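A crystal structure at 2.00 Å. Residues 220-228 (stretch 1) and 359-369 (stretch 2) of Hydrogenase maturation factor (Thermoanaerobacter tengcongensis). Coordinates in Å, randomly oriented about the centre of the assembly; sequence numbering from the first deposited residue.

Stretch 1 220-228: IKGIGGFHL
Stretch 2 359-369: NRDIVNRIDDS

How is the backbone of each stretch laid out? Stretch 1 is a tight hairpin: strand 220-221 turns through Gly222-Gly225 into strand 226-228, closed by Ile220 N to His227 O (2.8 Å), His227 N to Ile220 O (3.0 Å) and Gly222 N to Gly225 O (2.8 Å). Stretch 2 has no regular helix or strand, and its Ile366 (phi/psi -162/129) passes the turn with its CA 4.4 Å from the CA of Gly224. The two bury 491 Å² between them, both sides summed.

Why is the turn so rich in glycine? At Gly224 (-98/-6) the backbones meet directly: Ile366 N donates to Gly224 O at 2.9 Å with an angle of 161°, and Gly224 CA approaches Ile366 O at 3.3 Å in a CA-H...O contact. A CB on Gly224 would lie 2.0 Å from Ile366 O, so only a bare CA fits this approach. Gly225, at 156/-162, answers to its own backbone, since a CB there would jam against the preceding carbonyl. The side chain of Ile366 (chi1 t, chi2 t) leads away from the turn, leaving its backbone to make the bond.

What fills the space beside the turn? Ile362 points toward stretch 1 and, with chi1 m and chi2 t, extends its CD1 to 3.5 Å from Gly222 O, 3.7 Å from Gly225 N and 3.7 Å from Lys221 CE. The branched aliphatic chain thus packs on glycine backbone and on lysine methylenes, and has the largest area covered in this contact. Ile223 starts away from stretch 2, but chi1 m and chi2 m bring its CD1 back to 3.8 Å from Arg360 NH2.

How does Lys221 reach its partner? All four chi angles are t, so the chain runs fully extended toward stretch 2 and NZ donates to Arg360 O at 3.0 Å. Its length carries the ammonium past Ile362 to a backbone carbonyl. Water 1 accepts from Ile362 N (2.9 Å) and weakly from Lys221 NZ (3.4 Å). Arg360, t and t before a p turn at chi3, brings its guanidinium near the hairpin; water 2 donates to Gly222 O (3.1 Å) and accepts weakly from Arg360 NH2 (3.4 Å).

What joins the polar end? His227 (chi1 m, chi2 85°) points toward stretch 2, yet NE2 stays 3.5 Å from Asp368 OD2 at a poor angle, without a hydrogen bond. Water 3 links them instead, 2.9 Å from each of His227 NE2, Asp367 OD1 and Asp368 N; it donates to the carboxylate and accepts from the amide.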

# COMPACT_ATOMS: atom_id res chain seq x y z
N ILE A 220 5.94 -20.31 -4.87
CA ILE A 220 5.03 -20.21 -6.00
C ILE A 220 5.31 -18.92 -6.74
O ILE A 220 5.26 -17.84 -6.14
CB ILE A 220 3.55 -20.20 -5.52
CG1 ILE A 220 3.21 -21.53 -4.81
CG2 ILE A 220 2.59 -19.96 -6.67
CD1 ILE A 220 1.84 -21.54 -4.13
N LYS A 221 5.61 -19.01 -8.04
CA LYS A 221 5.76 -17.80 -8.84
C LYS A 221 4.38 -17.23 -9.15
O LYS A 221 3.57 -17.88 -9.80
CB LYS A 221 6.55 -18.05 -10.13
CG LYS A 221 6.88 -16.76 -10.91
CD LYS A 221 7.76 -17.05 -12.11
CE LYS A 221 7.86 -15.83 -13.04
NZ LYS A 221 8.79 -16.13 -14.17
N GLY A 222 4.13 -16.01 -8.67
CA GLY A 222 2.83 -15.39 -8.86
C GLY A 222 3.01 -14.18 -9.75
O GLY A 222 3.99 -14.11 -10.51
N ILE A 223 2.13 -13.21 -9.59
CA ILE A 223 2.07 -12.07 -10.50
C ILE A 223 3.24 -11.13 -10.23
O ILE A 223 3.98 -10.74 -11.15
CB ILE A 223 0.71 -11.33 -10.29
CG1 ILE A 223 -0.47 -12.21 -10.72
CG2 ILE A 223 0.66 -9.99 -11.02
CD1 ILE A 223 -0.40 -12.68 -12.19
N GLY A 224 3.43 -10.79 -8.95
CA GLY A 224 4.40 -9.78 -8.54
C GLY A 224 5.73 -10.33 -8.05
O GLY A 224 6.66 -9.56 -7.76
N GLY A 225 5.82 -11.64 -7.94
CA GLY A 225 7.05 -12.29 -7.51
C GLY A 225 6.72 -13.63 -6.92
O GLY A 225 5.62 -14.15 -7.13
N PHE A 226 7.65 -14.19 -6.16
CA PHE A 226 7.46 -15.49 -5.54
C PHE A 226 6.86 -15.32 -4.15
O PHE A 226 7.18 -14.35 -3.46
CB PHE A 226 8.80 -16.24 -5.44
CG PHE A 226 9.22 -16.89 -6.73
CD1 PHE A 226 9.01 -18.25 -6.92
CD2 PHE A 226 9.76 -16.13 -7.77
CE1 PHE A 226 9.35 -18.86 -8.11
CE2 PHE A 226 10.12 -16.74 -8.97
CZ PHE A 226 9.92 -18.10 -9.14
N HIS A 227 6.01 -16.27 -3.75
CA HIS A 227 5.51 -16.36 -2.38
C HIS A 227 5.72 -17.77 -1.83
O HIS A 227 5.79 -18.74 -2.59
CB HIS A 227 4.02 -15.95 -2.31
CG HIS A 227 3.81 -14.51 -2.61
ND1 HIS A 227 3.68 -14.04 -3.91
CD2 HIS A 227 3.81 -13.41 -1.82
CE1 HIS A 227 3.57 -12.72 -3.89
NE2 HIS A 227 3.66 -12.32 -2.64
N LEU A 228 5.85 -17.86 -0.52
CA LEU A 228 6.04 -19.14 0.15
C LEU A 228 4.73 -19.46 0.81
O LEU A 228 4.12 -18.60 1.47
CB LEU A 228 7.13 -19.05 1.21
CG LEU A 228 8.53 -18.75 0.68
CD1 LEU A 228 9.40 -18.03 1.72
CD2 LEU A 228 9.19 -20.04 0.18
N ASN A 359 7.43 -19.55 -17.16
CA ASN A 359 8.35 -18.87 -18.06
C ASN A 359 7.85 -17.53 -18.58
O ASN A 359 8.30 -17.08 -19.60
CB ASN A 359 8.76 -19.81 -19.22
CG ASN A 359 7.56 -20.26 -20.04
OD1 ASN A 359 6.40 -20.06 -19.66
ND2 ASN A 359 7.83 -20.86 -21.19
N ARG A 360 6.91 -16.89 -17.87
CA ARG A 360 6.53 -15.51 -18.22
C ARG A 360 7.36 -14.56 -17.35
O ARG A 360 7.18 -14.51 -16.13
CB ARG A 360 5.02 -15.25 -18.02
CG ARG A 360 4.56 -13.82 -18.44
CD ARG A 360 3.04 -13.59 -18.27
NE ARG A 360 2.59 -13.84 -16.90
CZ ARG A 360 1.34 -14.14 -16.56
NH1 ARG A 360 0.40 -14.22 -17.48
NH2 ARG A 360 1.02 -14.37 -15.29
N ASP A 361 8.25 -13.80 -17.98
CA ASP A 361 9.09 -12.84 -17.23
C ASP A 361 8.28 -11.87 -16.39
O ASP A 361 7.25 -11.35 -16.84
CB ASP A 361 9.99 -12.03 -18.16
CG ASP A 361 11.12 -12.86 -18.74
OD1 ASP A 361 11.91 -12.28 -19.51
OD2 ASP A 361 11.24 -14.08 -18.43
N ILE A 362 8.72 -11.65 -15.16
CA ILE A 362 8.18 -10.57 -14.33
C ILE A 362 9.15 -9.43 -14.55
O ILE A 362 10.34 -9.55 -14.26
CB ILE A 362 8.11 -10.95 -12.83
CG1 ILE A 362 7.11 -12.09 -12.62
CG2 ILE A 362 7.74 -9.68 -11.96
CD1 ILE A 362 7.16 -12.73 -11.19
N VAL A 363 8.64 -8.33 -15.12
CA VAL A 363 9.46 -7.16 -15.39
C VAL A 363 9.60 -6.30 -14.14
O VAL A 363 10.69 -5.86 -13.80
CB VAL A 363 8.88 -6.31 -16.56
CG1 VAL A 363 9.75 -5.09 -16.81
CG2 VAL A 363 8.78 -7.20 -17.85
N ASN A 364 8.47 -6.06 -13.48
CA ASN A 364 8.42 -5.20 -12.32
C ASN A 364 7.85 -5.97 -11.14
O ASN A 364 6.66 -6.24 -11.09
CB ASN A 364 7.55 -3.96 -12.63
CG ASN A 364 8.02 -3.21 -13.88
OD1 ASN A 364 7.28 -3.11 -14.88
ND2 ASN A 364 9.26 -2.72 -13.86
N ARG A 365 8.70 -6.33 -10.19
CA ARG A 365 8.20 -7.10 -9.04
C ARG A 365 7.34 -6.17 -8.19
O ARG A 365 7.53 -4.94 -8.23
CB ARG A 365 9.37 -7.68 -8.23
CG ARG A 365 9.92 -6.73 -7.17
CD ARG A 365 11.22 -7.26 -6.66
NE ARG A 365 12.31 -7.02 -7.61
CZ ARG A 365 13.44 -7.71 -7.61
NH1 ARG A 365 13.63 -8.69 -6.72
NH2 ARG A 365 14.38 -7.44 -8.51
N ILE A 366 6.40 -6.74 -7.43
CA ILE A 366 5.49 -5.94 -6.61
C ILE A 366 4.84 -6.82 -5.54
O ILE A 366 4.33 -7.88 -5.83
CB ILE A 366 4.41 -5.19 -7.49
CG1 ILE A 366 3.50 -4.30 -6.64
CG2 ILE A 366 3.59 -6.18 -8.34
CD1 ILE A 366 2.76 -3.18 -7.47
N ASP A 367 4.89 -6.37 -4.29
CA ASP A 367 4.30 -7.13 -3.19
C ASP A 367 2.78 -7.10 -3.18
O ASP A 367 2.17 -6.23 -3.81
CB ASP A 367 4.82 -6.59 -1.85
CG ASP A 367 6.22 -7.08 -1.55
OD1 ASP A 367 6.38 -8.30 -1.33
OD2 ASP A 367 7.15 -6.26 -1.56
N ASP A 368 2.16 -8.01 -2.44
CA ASP A 368 0.73 -7.92 -2.17
C ASP A 368 0.41 -6.64 -1.39
O ASP A 368 1.21 -6.21 -0.55
CB ASP A 368 0.25 -9.13 -1.36
CG ASP A 368 0.46 -10.45 -2.08
OD1 ASP A 368 0.55 -10.45 -3.33
OD2 ASP A 368 0.56 -11.48 -1.37
N SER A 369 -0.73 -6.03 -1.70
CA SER A 369 -1.22 -4.90 -0.92
C SER A 369 -1.85 -5.40 0.38
O SER A 369 -2.27 -6.56 0.45
CB SER A 369 -2.27 -4.12 -1.71
OG SER A 369 -1.66 -3.43 -2.79
O HOH W 1 10.70 -13.29 -13.83
O HOH W 2 3.87 -14.90 -13.52
O HOH W 3 3.99 -9.88 -1.20